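Local atomic coordinates of cystathionine beta-lyase family protein, YNBB B.subtilis ortholog (Clostridium acetobutylicum, PDB entry 3HVY), a protein that probably acts as a pyridoxal-phosphate-dependent carbon-sulfur lyase of the methionine gamma-lyase family and has been linked to aluminium resistance. Residues Asp236-Ser241 against Gly254-Gly259; Thr89-Val94 against Gly259-Val264; Met120-Met125 against Ile180-Ser185. All blocks are in the same frame, centred on the assembly; numbering follows the deposited sequence.

Contact 1: Asp236-Ser241 against Gly254-Gly259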
loop_
_atom_site.group_PDB
_atom_site.type_symbol
_atom_site.label_atom_id
_atom_site.label_comp_id
_atom_site.label_asym_id
_atom_site.label_seq_id
_atom_site.Cartn_x
_atom_site.Cartn_y
_atom_site.Cartn_z
ATOM N N ASP D 236 -32.642 7.072 12.557
ATOM C CA ASP D 236 -31.815 6.664 13.703
ATOM C C ASP D 236 -30.474 6.070 13.315
ATOM O O ASP D 236 -29.526 6.124 14.065
ATOM C CB ASP D 236 -32.559 5.638 14.536
ATOM C CG ASP D 236 -33.780 6.229 15.230
ATOM O OD1 ASP D 236 -33.638 7.287 15.857
ATOM O OD2 ASP D 236 -34.871 5.632 15.126
ATOM N N ILE D 237 -30.414 5.476 12.139
ATOM C CA ILE D 237 -29.245 4.836 11.666
ATOM C C ILE D 237 -29.348 4.686 10.155
ATOM O O ILE D 237 -30.427 4.445 9.589
ATOM C CB ILE D 237 -28.998 3.486 12.409
ATOM C CG1 ILE D 237 -27.685 2.844 11.971
ATOM C CG2 ILE D 237 -30.210 2.549 12.339
ATOM C CD1 ILE D 237 -27.266 1.568 12.797
ATOM N N ILE D 238 -28.214 4.901 9.508
ATOM C CA ILE D 238 -28.100 4.775 8.046
ATOM C C ILE D 238 -26.842 3.960 7.721
ATOM O O ILE D 238 -25.980 3.795 8.575
ATOM C CB ILE D 238 -28.062 6.143 7.333
ATOM C CG1 ILE D 238 -26.775 6.925 7.654
ATOM C CG2 ILE D 238 -29.286 6.986 7.687
ATOM C CD1 ILE D 238 -26.641 8.225 6.836
ATOM N N ALA D 239 -26.763 3.449 6.489
ATOM C CA ALA D 239 -25.628 2.662 6.024
ATOM C C ALA D 239 -25.459 2.867 4.549
ATOM O O ALA D 239 -26.449 3.161 3.816
ATOM C CB ALA D 239 -25.791 1.157 6.317
ATOM N N GLY D 240 -24.213 2.716 4.104
ATOM C CA GLY D 240 -23.861 2.878 2.690
ATOM C C GLY D 240 -22.505 2.324 2.318
ATOM O O GLY D 240 -21.802 1.816 3.178
ATOM N N SER D 241 -22.166 2.424 1.026
ATOM C CA SER D 241 -20.948 1.863 0.430
ATOM C C SER D 241 -19.987 2.969 0.075
ATOM O O SER D 241 -20.386 3.986 -0.447
ATOM C CB SER D 241 -21.270 1.077 -0.851
ATOM O OG SER D 241 -20.091 0.673 -1.551
ATOM N N GLY D 254 -14.980 -0.667 1.135
ATOM C CA GLY D 254 -15.481 -0.257 2.461
ATOM C C GLY D 254 -16.916 0.236 2.511
ATOM O O GLY D 254 -17.655 0.187 1.524
ATOM N N GLY D 255 -17.312 0.673 3.702
ATOM C CA GLY D 255 -18.696 1.045 3.975
ATOM C C GLY D 255 -18.760 1.924 5.216
ATOM O O GLY D 255 -17.754 2.099 5.919
ATOM N N TYR D 256 -19.954 2.458 5.482
ATOM C CA TYR D 256 -20.174 3.282 6.631
ATOM C C TYR D 256 -21.524 2.944 7.276
ATOM O O TYR D 256 -22.441 2.447 6.614
ATOM C CB TYR D 256 -20.064 4.770 6.281
ATOM C CG TYR D 256 -21.243 5.324 5.492
ATOM C CD1 TYR D 256 -21.248 5.290 4.103
ATOM C CD2 TYR D 256 -22.356 5.869 6.156
ATOM C CE1 TYR D 256 -22.347 5.763 3.390
ATOM C CE2 TYR D 256 -23.460 6.336 5.439
ATOM C CZ TYR D 256 -23.438 6.294 4.056
ATOM O OH TYR D 256 -24.497 6.752 3.294
ATOM N N ILE D 257 -21.578 3.173 8.584
ATOM C CA ILE D 257 -22.787 3.154 9.371
ATOM C C ILE D 257 -22.777 4.424 10.203
ATOM O O ILE D 257 -21.749 4.799 10.725
ATOM C CB ILE D 257 -22.885 1.939 10.281
ATOM C CG1 ILE D 257 -22.896 0.685 9.451
ATOM C CG2 ILE D 257 -24.182 2.077 11.227
ATOM C CD1 ILE D 257 -22.959 -0.623 10.241
ATOM N N ALA D 258 -23.906 5.121 10.266
ATOM C CA ALA D 258 -24.005 6.390 10.975
ATOM C C ALA D 258 -25.363 6.505 11.641
ATOM O O ALA D 258 -26.386 6.050 11.123
ATOM C CB ALA D 258 -23.799 7.579 10.053
ATOM N N GLY D 259 -25.368 7.157 12.791
ATOM C CA GLY D 259 -26.596 7.315 13.568
ATOM C C GLY D 259 -26.378 7.517 15.057
ATOM O O GLY D 259 -25.332 8.001 15.503
HETATM O O HOH W 1 -18.009 -1.169 -0.755
#

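Contact 2: Thr89-Val94 against Gly259-Val264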
loop_
_atom_site.group_PDB
_atom_site.type_symbol
_atom_site.label_atom_id
_atom_site.label_comp_id
_atom_site.label_asym_id
_atom_site.label_seq_id
_atom_site.Cartn_x
_atom_site.Cartn_y
_atom_site.Cartn_z
ATOM N N THR D 89 -25.149 13.162 13.147
ATOM C CA THR D 89 -25.460 12.011 13.989
ATOM C C THR D 89 -24.549 12.027 15.221
ATOM O O THR D 89 -23.525 12.716 15.237
ATOM C CB THR D 89 -25.217 10.689 13.237
ATOM O OG1 THR D 89 -23.816 10.548 12.891
ATOM C CG2 THR D 89 -26.096 10.601 12.035
ATOM N N GLU D 90 -24.928 11.298 16.251
ATOM C CA GLU D 90 -24.051 11.122 17.419
ATOM C C GLU D 90 -22.770 10.380 17.039
ATOM O O GLU D 90 -21.697 10.727 17.486
ATOM C CB GLU D 90 -24.739 10.305 18.499
ATOM C CG GLU D 90 -25.896 11.019 19.142
ATOM C CD GLU D 90 -26.697 10.125 20.077
ATOM O OE1 GLU D 90 -26.467 8.903 20.177
ATOM O OE2 GLU D 90 -27.566 10.680 20.738
ATOM N N SER D 91 -22.885 9.365 16.196
ATOM C CA SER D 91 -21.748 8.528 15.852
ATOM C C SER D 91 -21.730 8.089 14.413
ATOM O O SER D 91 -22.726 8.192 13.679
ATOM C CB SER D 91 -21.751 7.228 16.681
ATOM O OG SER D 91 -22.028 7.500 18.004
ATOM N N ALA D 92 -20.581 7.525 14.048
ATOM C CA ALA D 92 -20.371 6.962 12.726
ATOM C C ALA D 92 -19.251 5.969 12.858
ATOM O O ALA D 92 -18.442 6.034 13.808
ATOM C CB ALA D 92 -20.066 8.021 11.633
ATOM N N PHE D 93 -19.217 5.067 11.888
ATOM C CA PHE D 93 -18.334 3.905 11.845
ATOM C C PHE D 93 -18.056 3.637 10.369
ATOM O O PHE D 93 -18.917 3.113 9.637
ATOM C CB PHE D 93 -19.017 2.734 12.522
ATOM C CG PHE D 93 -18.235 1.440 12.494
ATOM C CD1 PHE D 93 -17.125 1.240 13.312
ATOM C CD2 PHE D 93 -18.622 0.422 11.661
ATOM C CE1 PHE D 93 -16.454 0.064 13.321
ATOM C CE2 PHE D 93 -17.907 -0.761 11.650
ATOM C CZ PHE D 93 -16.837 -0.943 12.513
ATOM N N VAL D 94 -16.868 4.054 9.950
ATOM C CA VAL D 94 -16.413 4.002 8.593
ATOM C C VAL D 94 -15.175 3.119 8.554
ATOM O O VAL D 94 -14.188 3.340 9.304
ATOM C CB VAL D 94 -16.028 5.417 8.096
ATOM C CG1 VAL D 94 -15.715 5.378 6.578
ATOM C CG2 VAL D 94 -17.089 6.455 8.475
ATOM N N GLY D 259 -25.368 7.157 12.791
ATOM C CA GLY D 259 -26.596 7.315 13.568
ATOM C C GLY D 259 -26.378 7.517 15.057
ATOM O O GLY D 259 -25.332 8.001 15.503
ATOM N N LYS D 260 -27.387 7.148 15.832
ATOM C CA LYS D 260 -27.312 7.206 17.261
ATOM C C LYS D 260 -26.221 6.293 17.744
ATOM O O LYS D 260 -26.077 5.205 17.241
ATOM C CB LYS D 260 -28.684 6.827 17.885
ATOM C CG LYS D 260 -29.739 7.854 17.440
ATOM C CD LYS D 260 -30.757 8.225 18.427
ATOM C CE LYS D 260 -31.652 9.367 17.882
ATOM N NZ LYS D 260 -31.258 10.748 18.348
ATOM N N GLU D 261 -25.480 6.732 18.754
ATOM C CA GLU D 261 -24.394 5.943 19.303
ATOM C C GLU D 261 -24.842 4.535 19.714
ATOM O O GLU D 261 -24.156 3.584 19.458
ATOM C CB GLU D 261 -23.743 6.661 20.467
ATOM C CG GLU D 261 -22.493 5.988 21.066
ATOM C CD GLU D 261 -22.826 4.889 22.083
ATOM O OE1 GLU D 261 -23.804 5.057 22.861
ATOM O OE2 GLU D 261 -22.095 3.858 22.118
ATOM N N GLU D 262 -25.987 4.413 20.330
ATOM C CA GLU D 262 -26.456 3.114 20.758
ATOM C C GLU D 262 -26.536 2.164 19.574
ATOM O O GLU D 262 -26.083 1.058 19.674
ATOM C CB GLU D 262 -27.806 3.271 21.472
ATOM C CG GLU D 262 -28.556 1.996 21.754
ATOM C CD GLU D 262 -29.909 2.236 22.459
ATOM O OE1 GLU D 262 -30.342 3.409 22.602
ATOM O OE2 GLU D 262 -30.555 1.230 22.841
ATOM N N TYR D 263 -27.111 2.599 18.448
ATOM C CA TYR D 263 -27.348 1.706 17.320
ATOM C C TYR D 263 -26.093 1.462 16.472
ATOM O O TYR D 263 -25.867 0.337 15.979
ATOM C CB TYR D 263 -28.507 2.234 16.473
ATOM C CG TYR D 263 -29.733 2.564 17.305
ATOM C CD1 TYR D 263 -30.158 1.709 18.317
ATOM C CD2 TYR D 263 -30.471 3.715 17.076
ATOM C CE1 TYR D 263 -31.289 1.999 19.087
ATOM C CE2 TYR D 263 -31.630 4.006 17.814
ATOM C CZ TYR D 263 -32.036 3.151 18.825
ATOM O OH TYR D 263 -33.186 3.437 19.616
ATOM N N VAL D 264 -25.218 2.464 16.389
ATOM C CA VAL D 264 -23.967 2.300 15.660
ATOM C C VAL D 264 -23.117 1.334 16.454
ATOM O O VAL D 264 -22.555 0.386 15.893
ATOM C CB VAL D 264 -23.234 3.648 15.454
ATOM C CG1 VAL D 264 -21.866 3.417 14.793
ATOM C CG2 VAL D 264 -24.116 4.573 14.590
HETATM O O HOH W 2 -27.456 6.867 21.524
#

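Contact 3: Met120-Met125 against Ile180-Ser185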
loop_
_atom_site.group_PDB
_atom_site.type_symbol
_atom_site.label_atom_id
_atom_site.label_comp_id
_atom_site.label_asym_id
_atom_site.label_seq_id
_atom_site.Cartn_x
_atom_site.Cartn_y
_atom_site.Cartn_z
HETATM N N MSE D 120 -39.336 -4.590 9.865
HETATM C CA MSE D 120 -40.385 -4.290 8.909
HETATM C C MSE D 120 -39.896 -3.367 7.834
HETATM O O MSE D 120 -39.421 -2.252 8.125
HETATM C CB MSE D 120 -41.637 -3.718 9.598
HETATM C CG MSE D 120 -42.818 -3.416 8.602
HETATM SE SE MSE D 120 -44.492 -2.924 9.425
HETATM C CE MSE D 120 -43.857 -1.279 10.272
ATOM N N SER D 121 -39.959 -3.857 6.598
ATOM C CA SER D 121 -39.591 -3.075 5.428
ATOM C C SER D 121 -40.858 -2.348 4.958
ATOM O O SER D 121 -41.920 -2.967 4.810
ATOM C CB SER D 121 -39.055 -3.954 4.290
ATOM O OG SER D 121 -37.769 -4.443 4.584
ATOM N N ILE D 122 -40.753 -1.055 4.720
ATOM C CA ILE D 122 -41.931 -0.295 4.359
ATOM C C ILE D 122 -42.002 0.259 2.916
ATOM O O ILE D 122 -43.026 0.843 2.541
ATOM C CB ILE D 122 -42.279 0.769 5.392
ATOM C CG1 ILE D 122 -41.207 1.866 5.426
ATOM C CG2 ILE D 122 -42.546 0.117 6.788
ATOM C CD1 ILE D 122 -41.641 3.137 6.240
ATOM N N CYS D 123 -40.977 -0.002 2.109
ATOM C CA CYS D 123 -40.934 0.418 0.729
ATOM C C CYS D 123 -41.077 -0.773 -0.222
ATOM O O CYS D 123 -40.436 -0.799 -1.262
ATOM C CB CYS D 123 -39.595 1.090 0.450
ATOM S SG CYS D 123 -39.250 2.454 1.517
ATOM N N GLY D 124 -41.887 -1.766 0.124
ATOM C CA GLY D 124 -41.992 -2.959 -0.713
ATOM C C GLY D 124 -40.765 -3.869 -0.616
ATOM O O GLY D 124 -40.016 -3.819 0.349
HETATM N N MSE D 125 -40.600 -4.738 -1.609
HETATM C CA MSE D 125 -39.501 -5.719 -1.677
HETATM C C MSE D 125 -38.120 -5.051 -1.636
HETATM O O MSE D 125 -37.850 -4.089 -2.359
HETATM C CB MSE D 125 -39.627 -6.555 -2.954
HETATM C CG MSE D 125 -38.819 -7.901 -2.986
HETATM SE SE MSE D 125 -39.340 -9.111 -1.564
HETATM C CE MSE D 125 -41.287 -9.047 -1.719
ATOM N N ILE D 180 -37.687 -0.428 11.614
ATOM C CA ILE D 180 -38.309 -0.125 10.341
ATOM C C ILE D 180 -37.169 0.189 9.364
ATOM O O ILE D 180 -36.261 1.017 9.650
ATOM C CB ILE D 180 -39.277 1.065 10.482
ATOM C CG1 ILE D 180 -40.566 0.587 11.179
ATOM C CG2 ILE D 180 -39.575 1.741 9.143
ATOM C CD1 ILE D 180 -41.593 1.648 11.349
ATOM N N HIS D 181 -37.233 -0.499 8.239
ATOM C CA HIS D 181 -36.276 -0.389 7.160
ATOM C C HIS D 181 -36.863 0.385 5.974
ATOM O O HIS D 181 -37.904 0.009 5.435
ATOM C CB HIS D 181 -35.843 -1.804 6.782
ATOM C CG HIS D 181 -35.217 -1.914 5.423
ATOM N ND1 HIS D 181 -35.790 -2.650 4.414
ATOM C CD2 HIS D 181 -34.097 -1.364 4.903
ATOM C CE1 HIS D 181 -35.034 -2.558 3.331
ATOM N NE2 HIS D 181 -34.018 -1.754 3.593
ATOM N N ILE D 182 -36.230 1.515 5.650
ATOM C CA ILE D 182 -36.585 2.330 4.490
ATOM C C ILE D 182 -35.415 2.202 3.500
ATOM O O ILE D 182 -34.272 2.345 3.871
ATOM C CB ILE D 182 -36.782 3.799 4.866
ATOM C CG1 ILE D 182 -37.918 3.917 5.907
ATOM C CG2 ILE D 182 -37.031 4.680 3.609
ATOM C CD1 ILE D 182 -38.169 5.341 6.459
ATOM N N GLN D 183 -35.714 1.897 2.253
ATOM C CA GLN D 183 -34.695 1.950 1.163
ATOM C C GLN D 183 -34.873 3.289 0.385
ATOM O O GLN D 183 -35.925 3.543 -0.200
ATOM C CB GLN D 183 -34.934 0.769 0.257
ATOM C CG GLN D 183 -33.898 0.561 -0.809
ATOM C CD GLN D 183 -34.107 -0.750 -1.531
ATOM O OE1 GLN D 183 -34.155 -1.820 -0.902
ATOM N NE2 GLN D 183 -34.217 -0.689 -2.870
ATOM N N ARG D 184 -33.852 4.136 0.380
ATOM C CA ARG D 184 -33.933 5.430 -0.303
ATOM C C ARG D 184 -33.964 5.271 -1.831
ATOM O O ARG D 184 -34.852 5.792 -2.509
ATOM C CB ARG D 184 -32.762 6.306 0.132
ATOM C CG ARG D 184 -32.698 7.655 -0.543
ATOM C CD ARG D 184 -31.578 8.517 0.111
ATOM N NE ARG D 184 -31.470 9.795 -0.545
ATOM C CZ ARG D 184 -30.592 10.741 -0.205
ATOM N NH1 ARG D 184 -29.724 10.550 0.788
ATOM N NH2 ARG D 184 -30.568 11.865 -0.882
ATOM N N SER D 185 -32.985 4.541 -2.364
ATOM C CA SER D 185 -32.891 4.293 -3.801
ATOM C C SER D 185 -33.753 3.099 -4.247
ATOM O O SER D 185 -33.685 2.022 -3.662
ATOM C CB SER D 185 -31.418 4.060 -4.166
ATOM O OG SER D 185 -31.253 3.908 -5.549
HETATM O O HOH W 3 -38.022 -0.703 2.667
HETATM O O HOH W 4 -36.036 -2.862 -4.170
#

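Contact 1: Asp236-Ser241 against Gly254-Gly259
Y256 sets CG between its backbone N and carbonyl carbon (chi1 74°), and the ring lies back over G240 of the paired strand. The N of G240 sits 3.6 Å above the plane of the Y256 ring, over its centre, while Y256 CE1 comes to 3.3 Å from G240 CA. Glycine suits this place, because a beta carbon would run into CE1. I238 takes the same kind of torsion (chi1 67°); its CG1 rests 3.9 Å from A258 CB, and its CD1 meets the ring edge, in plane, 4.0 Å from Y256 CE2. The phenol hydroxyl is held outside the pair by E223 and N219.

I237, A239 and I257 occupy the other face, against helix 101-111. Here I237 CD1 presses unusually tightly on I257 CG2, at 3.5 Å. Four backbone bonds join I238 to A258 and G240 to Y256, the shortest from I238 N to A258 O at 2.7 Å. G259 lets D236 O approach its CA to 3.2 Å, where a side chain would not fit. At the far end a water links S241 OG to G254 O.

The antiparallel pairing is that of the single reversed strand in the large-domain sheet of fold-type I pyridoxal-phosphate enzymes; the connection between the strands carries K244, seen here as the cofactor-bound lysine.

Contact 2: Thr89-Val94 against Gly259-Val264
E90 OE1 accepts the backbone N-H of E261 at 2.8 Å, meeting it on the anti side of the carboxylate with an N-H...O angle of 159°. With CG anti to its carbonyl carbon and the chain extended beyond, the glutamate is long enough to reach the first turn of helix 261-271. A water donates to the same OE1 and accepts from E262 N, so this acid serves one N-H of the helix start directly and a second through the water, and should interact favourably with the helix dipole. Behind it, S91 N bonds to G259 O at 2.9 Å. S91 O is gripped from opposite faces of its plane, by G259 N at 3.0 Å and by T89 OG1 at 2.7 Å.

Strand 91-95, at one border of the mixed sheet of the fold-type I large domain, here pairs antiparallel with the end of strand 255-259, just where the chain turns into the helix. G259 suits that turn because its backbone angles would jam a side chain against the preceding carbonyl. Farther out, V264 faces the strand: its CG1 lies 3.7 Å from F93 CB and its CG2 4.0 Å from S91 O. The F93 side chain continues onto T268 and V271 of the same helix, and T89 CG2 packs 3.7 Å from G259 CA.

Contact 3: Met120-Met125 against Ile180-Ser185
H181 and M120 meet where strands 177-183 and 118-121 run parallel as neighbours, toward the 151-154 border of the mixed sheet that forms the large domain of fold-type I pyridoxal-phosphate enzymes. The pairing is short, for strand 118-121 ends here while strand 177-183 runs on. H181 N gives a nearly straight bond (173°) to M120 O at 2.8 Å, and I180 CA adds a weaker C-H contact to that oxygen. One step on, H181 O receives I122 N at 3.1 Å. It also accepts a hydrogen bond from a water that takes the N-H of C123, so the amide just past the last ladder bond is satisfied through solvent.

The side chains of S121 and H181 repeat the pairing. S121 OG lies in the ring plane, 2.7 Å from H181 ND1, and either group could supply the proton. Y152 OH, on the next strand, also bonds to S121 OG; serine suits the spot because one small hydroxyl serves both partners, and its bond to ND1 restrains the imidazole's rotation.

Beyond the ladder the donors find other acceptors. Q183 N makes a weak bond to C123 SG, at 3.7 Å. The Q183 carboxamide is better served: NE2 donates to S185 O at 2.9 Å and to a water held by M125 O, while OE1 takes Y127 N. Glutamine fits because one amide both gives and receives.

The face away from S121 and H181, where M120 and I180 point, is apolar, covered by helices 164-173 and 196-207. I122 has CG1 between its backbone N and carbonyl carbon (chi1 67°), and CD1 continues to the other strand, 3.8 Å from both I180 CG2 and I182 CG1. The M120 side chain, a selenomethionine bent at chi3, lies beside that of I180 and points the same way, with CE 3.9 Å from I180 CD1.

Overall arrangement
From the N terminus, residues 89-94 open the widest loop, which closes only when contact 2 is made at 259-264. Both other contacts fall within it, one after the other and without crossing: contact 3 brings 180-185 back beside 120-125, and contact 1 later folds 254-259 onto 236-241 across the segment bearing K244. Contacts 1 and 2 share G259 and touch directly, F93 N meeting I257 O and K260 N meeting D236 O. Contact 3 lies apart, its centre about 15 Å from that of contact 1, with strand 214-218 between them. Together the three join six-residue segments from five of the sheet's seven strands, and contact 2 adds helix 261-271.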